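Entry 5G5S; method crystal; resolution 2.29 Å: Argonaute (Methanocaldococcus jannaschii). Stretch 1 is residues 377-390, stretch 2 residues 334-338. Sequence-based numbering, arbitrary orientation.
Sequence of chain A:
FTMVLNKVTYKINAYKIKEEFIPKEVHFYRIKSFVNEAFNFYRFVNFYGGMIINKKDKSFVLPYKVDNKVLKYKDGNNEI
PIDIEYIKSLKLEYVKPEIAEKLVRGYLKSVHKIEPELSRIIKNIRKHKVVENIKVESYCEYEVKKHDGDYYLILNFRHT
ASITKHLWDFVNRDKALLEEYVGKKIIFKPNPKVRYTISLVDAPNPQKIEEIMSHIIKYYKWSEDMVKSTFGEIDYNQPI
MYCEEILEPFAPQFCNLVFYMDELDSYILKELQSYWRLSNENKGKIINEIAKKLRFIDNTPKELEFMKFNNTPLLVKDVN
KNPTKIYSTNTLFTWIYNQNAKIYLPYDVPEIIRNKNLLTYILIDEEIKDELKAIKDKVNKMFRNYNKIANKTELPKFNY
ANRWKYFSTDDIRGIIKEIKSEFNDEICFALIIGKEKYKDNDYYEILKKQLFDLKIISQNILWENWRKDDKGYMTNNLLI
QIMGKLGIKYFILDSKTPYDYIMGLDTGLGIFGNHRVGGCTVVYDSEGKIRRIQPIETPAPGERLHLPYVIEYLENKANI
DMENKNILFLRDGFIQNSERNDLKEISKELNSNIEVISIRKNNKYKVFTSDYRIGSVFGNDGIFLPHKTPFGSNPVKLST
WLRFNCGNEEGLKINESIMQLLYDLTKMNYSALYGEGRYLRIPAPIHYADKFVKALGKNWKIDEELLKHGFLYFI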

# COMPACT_ATOMS: atom_id res chain seq x y z
N ASP A 377 15.66 32.32 -9.96
CA ASP A 377 14.54 33.23 -9.70
C ASP A 377 13.27 32.55 -9.13
O ASP A 377 12.45 33.23 -8.52
CB ASP A 377 14.22 34.06 -10.96
CG ASP A 377 15.27 35.10 -11.34
OD1 ASP A 377 16.48 34.84 -11.12
OD2 ASP A 377 14.89 36.15 -11.90
N LYS A 378 13.14 31.21 -9.30
CA LYS A 378 12.02 30.42 -8.79
C LYS A 378 12.28 29.93 -7.35
O LYS A 378 11.37 29.98 -6.52
CB LYS A 378 11.72 29.22 -9.71
CG LYS A 378 10.51 29.43 -10.60
CD LYS A 378 9.25 28.80 -10.01
CE LYS A 378 8.04 29.17 -10.84
NZ LYS A 378 6.78 28.75 -10.19
N VAL A 379 13.51 29.45 -7.08
CA VAL A 379 13.99 28.98 -5.77
C VAL A 379 14.08 30.19 -4.80
O VAL A 379 13.70 30.07 -3.63
CB VAL A 379 15.35 28.23 -5.92
CG1 VAL A 379 15.99 27.91 -4.57
CG2 VAL A 379 15.19 26.96 -6.76
N ASN A 380 14.56 31.36 -5.29
CA ASN A 380 14.70 32.59 -4.51
C ASN A 380 13.34 33.20 -4.13
O ASN A 380 13.09 33.39 -2.94
CB ASN A 380 15.60 33.62 -5.21
CG ASN A 380 17.06 33.22 -5.30
OD1 ASN A 380 17.58 32.42 -4.51
ND2 ASN A 380 17.77 33.77 -6.27
N LYS A 381 12.46 33.46 -5.12
CA LYS A 381 11.11 34.02 -4.91
C LYS A 381 10.26 33.18 -3.96
O LYS A 381 9.43 33.73 -3.25
CB LYS A 381 10.37 34.24 -6.24
N MET A 382 10.48 31.85 -3.94
CA MET A 382 9.75 30.96 -3.04
C MET A 382 10.32 31.02 -1.61
O MET A 382 9.55 31.20 -0.66
CB MET A 382 9.74 29.52 -3.56
CG MET A 382 9.26 28.51 -2.52
SD MET A 382 9.48 26.78 -2.95
CE MET A 382 11.24 26.65 -2.94
N PHE A 383 11.64 30.83 -1.46
CA PHE A 383 12.30 30.83 -0.16
C PHE A 383 12.37 32.20 0.53
O PHE A 383 12.22 32.25 1.75
CB PHE A 383 13.68 30.15 -0.21
CG PHE A 383 13.67 28.64 -0.28
CD1 PHE A 383 13.04 27.88 0.70
CD2 PHE A 383 14.39 27.97 -1.27
CE1 PHE A 383 13.07 26.48 0.66
CE2 PHE A 383 14.43 26.57 -1.30
CZ PHE A 383 13.77 25.83 -0.34
N ARG A 384 12.58 33.30 -0.21
CA ARG A 384 12.65 34.64 0.40
C ARG A 384 11.32 35.07 1.02
O ARG A 384 11.31 35.74 2.05
CB ARG A 384 13.19 35.70 -0.58
N ASN A 385 10.19 34.66 0.39
CA ASN A 385 8.83 34.94 0.87
C ASN A 385 8.51 34.02 2.04
O ASN A 385 7.75 34.41 2.94
CB ASN A 385 7.80 34.78 -0.26
CG ASN A 385 7.69 36.01 -1.14
OD1 ASN A 385 6.93 36.95 -0.85
ND2 ASN A 385 8.41 36.02 -2.25
N TYR A 386 9.09 32.81 2.06
CA TYR A 386 8.89 31.87 3.15
C TYR A 386 9.71 32.29 4.37
O TYR A 386 9.19 32.26 5.48
CB TYR A 386 9.22 30.41 2.73
CG TYR A 386 9.30 29.45 3.89
CD1 TYR A 386 8.16 28.80 4.37
CD2 TYR A 386 10.50 29.22 4.56
CE1 TYR A 386 8.22 27.94 5.47
CE2 TYR A 386 10.56 28.39 5.67
CZ TYR A 386 9.43 27.73 6.11
OH TYR A 386 9.51 26.89 7.19
N ASN A 387 11.00 32.66 4.15
CA ASN A 387 11.94 33.07 5.20
C ASN A 387 11.53 34.36 5.92
O ASN A 387 11.77 34.46 7.12
CB ASN A 387 13.37 33.19 4.66
CG ASN A 387 14.03 31.87 4.33
OD1 ASN A 387 13.77 30.82 4.93
ND2 ASN A 387 14.93 31.90 3.36
N LYS A 388 10.92 35.32 5.19
CA LYS A 388 10.46 36.59 5.77
C LYS A 388 9.31 36.37 6.78
O LYS A 388 9.06 37.23 7.63
CB LYS A 388 10.04 37.58 4.67
N ILE A 389 8.66 35.20 6.70
CA ILE A 389 7.56 34.77 7.57
C ILE A 389 8.08 33.73 8.58
O ILE A 389 7.64 33.76 9.73
CB ILE A 389 6.35 34.29 6.70
CG1 ILE A 389 5.90 35.37 5.67
CG2 ILE A 389 5.17 33.73 7.53
CD1 ILE A 389 5.39 36.75 6.21
N ALA A 390 9.05 32.86 8.18
CA ALA A 390 9.70 31.85 9.05
C ALA A 390 10.51 32.54 10.18
O ALA A 390 10.74 31.95 11.25
CB ALA A 390 10.59 30.93 8.24
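Stretch 2 (334-338) TWIYN

Contact between the segment Thr 334 to Asn 338 and the helix Asp 377 to Ala 390 of the same Argonaute chain. The helix begins earlier in the chain and runs through the whole of its stretch. Residues Thr 334 to Tyr 337 have helical phi/psi values without the regular bonding pattern; Asn 338, at phi/psi -73/117°, leaves that conformation. The turn is held by the bond from Asn 338 N to Thr 334 O (3.0 Å) and a weak one from Tyr 337 N to Thr 334 O (3.3 Å). The contacts run down the helix as the segment advances, although its backbone passes largely across the helix: Trp 335 lies near Asn 385, Tyr 386 and Ile 389, Ile 336 near Lys 381, Met 382, Asn 385 and Tyr 386, and Tyr 337 reaches back to Lys 378. The backbones come nearest at Ile 336 and Asn 385, whose CA atoms are 5.5 Å apart, and 369 Å² is buried in all, both sides summed.

Thr 334 stays out of reach of the helix. The CA-to-CB bond of Trp 335 points sideways, but with chi1 at 51° (p) and chi2 at -93° the indole extends its six-membered ring to the helix. Its CZ3 lies 3.5 Å from Ile 389 CG1, an apolar contact, and 3.8 Å from Asn 385 O, which sits at the ring edge, near its plane. Its CH2 is 4.4 Å from Tyr 386 CD1; the two rings meet obliquely.

Ile 336 has the largest area covered in the contact, 91 Å². Its CB also leaves sideways, and both chi angles are m, which brings CD1 to 3.8 Å from both Tyr 386 CA and Tyr 386 CB and to 4.0 Å from Met 382 O. CG2 of Ile 336 lies 4.1 Å from Asn 385 CB and 4.4 Å from Lys 381 O, so the side chain rests along the same part of the helix. Ile 336 O and Asn 385 OD1 are 3.2 Å apart, but both are acceptors and no hydrogen bond joins them. The amide instead bonds within the helix, Asn 385 ND2 to Lys 381 O at 2.7 Å.

Tyr 337 starts with CB directed away from the helix, yet the end of its side chain comes nearer. There Lys 378 NZ donates a weak hydrogen bond to Tyr 337 OH at 3.4 Å, the one hydrogen bond between the stretches; the lysine lies oblique to the ring. Asn 338 makes no contact with the helix.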

# COMPACT_ATOMS: atom_id res chain seq x y z
N THR A 334 -0.53 30.00 -0.19
CA THR A 334 -0.94 30.94 -1.23
C THR A 334 -0.38 32.35 -0.96
O THR A 334 -0.16 33.12 -1.90
CB THR A 334 -2.44 30.87 -1.49
OG1 THR A 334 -3.11 30.60 -0.26
CG2 THR A 334 -2.80 29.78 -2.51
N TRP A 335 -0.07 32.64 0.33
CA TRP A 335 0.53 33.87 0.84
C TRP A 335 1.99 34.06 0.39
O TRP A 335 2.56 35.14 0.60
CB TRP A 335 0.39 33.96 2.38
CG TRP A 335 0.85 32.74 3.11
CD1 TRP A 335 0.09 31.67 3.49
CD2 TRP A 335 2.19 32.45 3.54
NE1 TRP A 335 0.87 30.74 4.15
CE2 TRP A 335 2.16 31.19 4.19
CE3 TRP A 335 3.41 33.14 3.45
CZ2 TRP A 335 3.31 30.61 4.74
CZ3 TRP A 335 4.55 32.55 3.99
CH2 TRP A 335 4.49 31.30 4.62
N ILE A 336 2.59 33.03 -0.23
CA ILE A 336 3.95 33.08 -0.78
C ILE A 336 3.95 34.04 -1.98
O ILE A 336 4.85 34.87 -2.08
CB ILE A 336 4.48 31.65 -1.12
CG1 ILE A 336 4.65 30.78 0.16
CG2 ILE A 336 5.75 31.65 -2.00
CD1 ILE A 336 5.88 31.02 1.04
N TYR A 337 2.93 33.95 -2.85
CA TYR A 337 2.79 34.81 -4.03
C TYR A 337 1.83 35.96 -3.74
O TYR A 337 2.24 37.12 -3.80
CB TYR A 337 2.33 34.00 -5.26
CG TYR A 337 3.33 32.97 -5.75
CD1 TYR A 337 3.40 31.71 -5.19
CD2 TYR A 337 4.18 33.25 -6.82
CE1 TYR A 337 4.32 30.76 -5.64
CE2 TYR A 337 5.09 32.31 -7.30
CZ TYR A 337 5.16 31.06 -6.70
OH TYR A 337 6.05 30.12 -7.15
N ASN A 338 0.57 35.65 -3.38
CA ASN A 338 -0.50 36.60 -3.08
C ASN A 338 -0.30 37.32 -1.73
O ASN A 338 -0.32 36.68 -0.68
CB ASN A 338 -1.86 35.90 -3.16
CG ASN A 338 -3.08 36.79 -3.34
OD1 ASN A 338 -3.15 37.93 -2.87
ND2 ASN A 338 -4.11 36.24 -3.97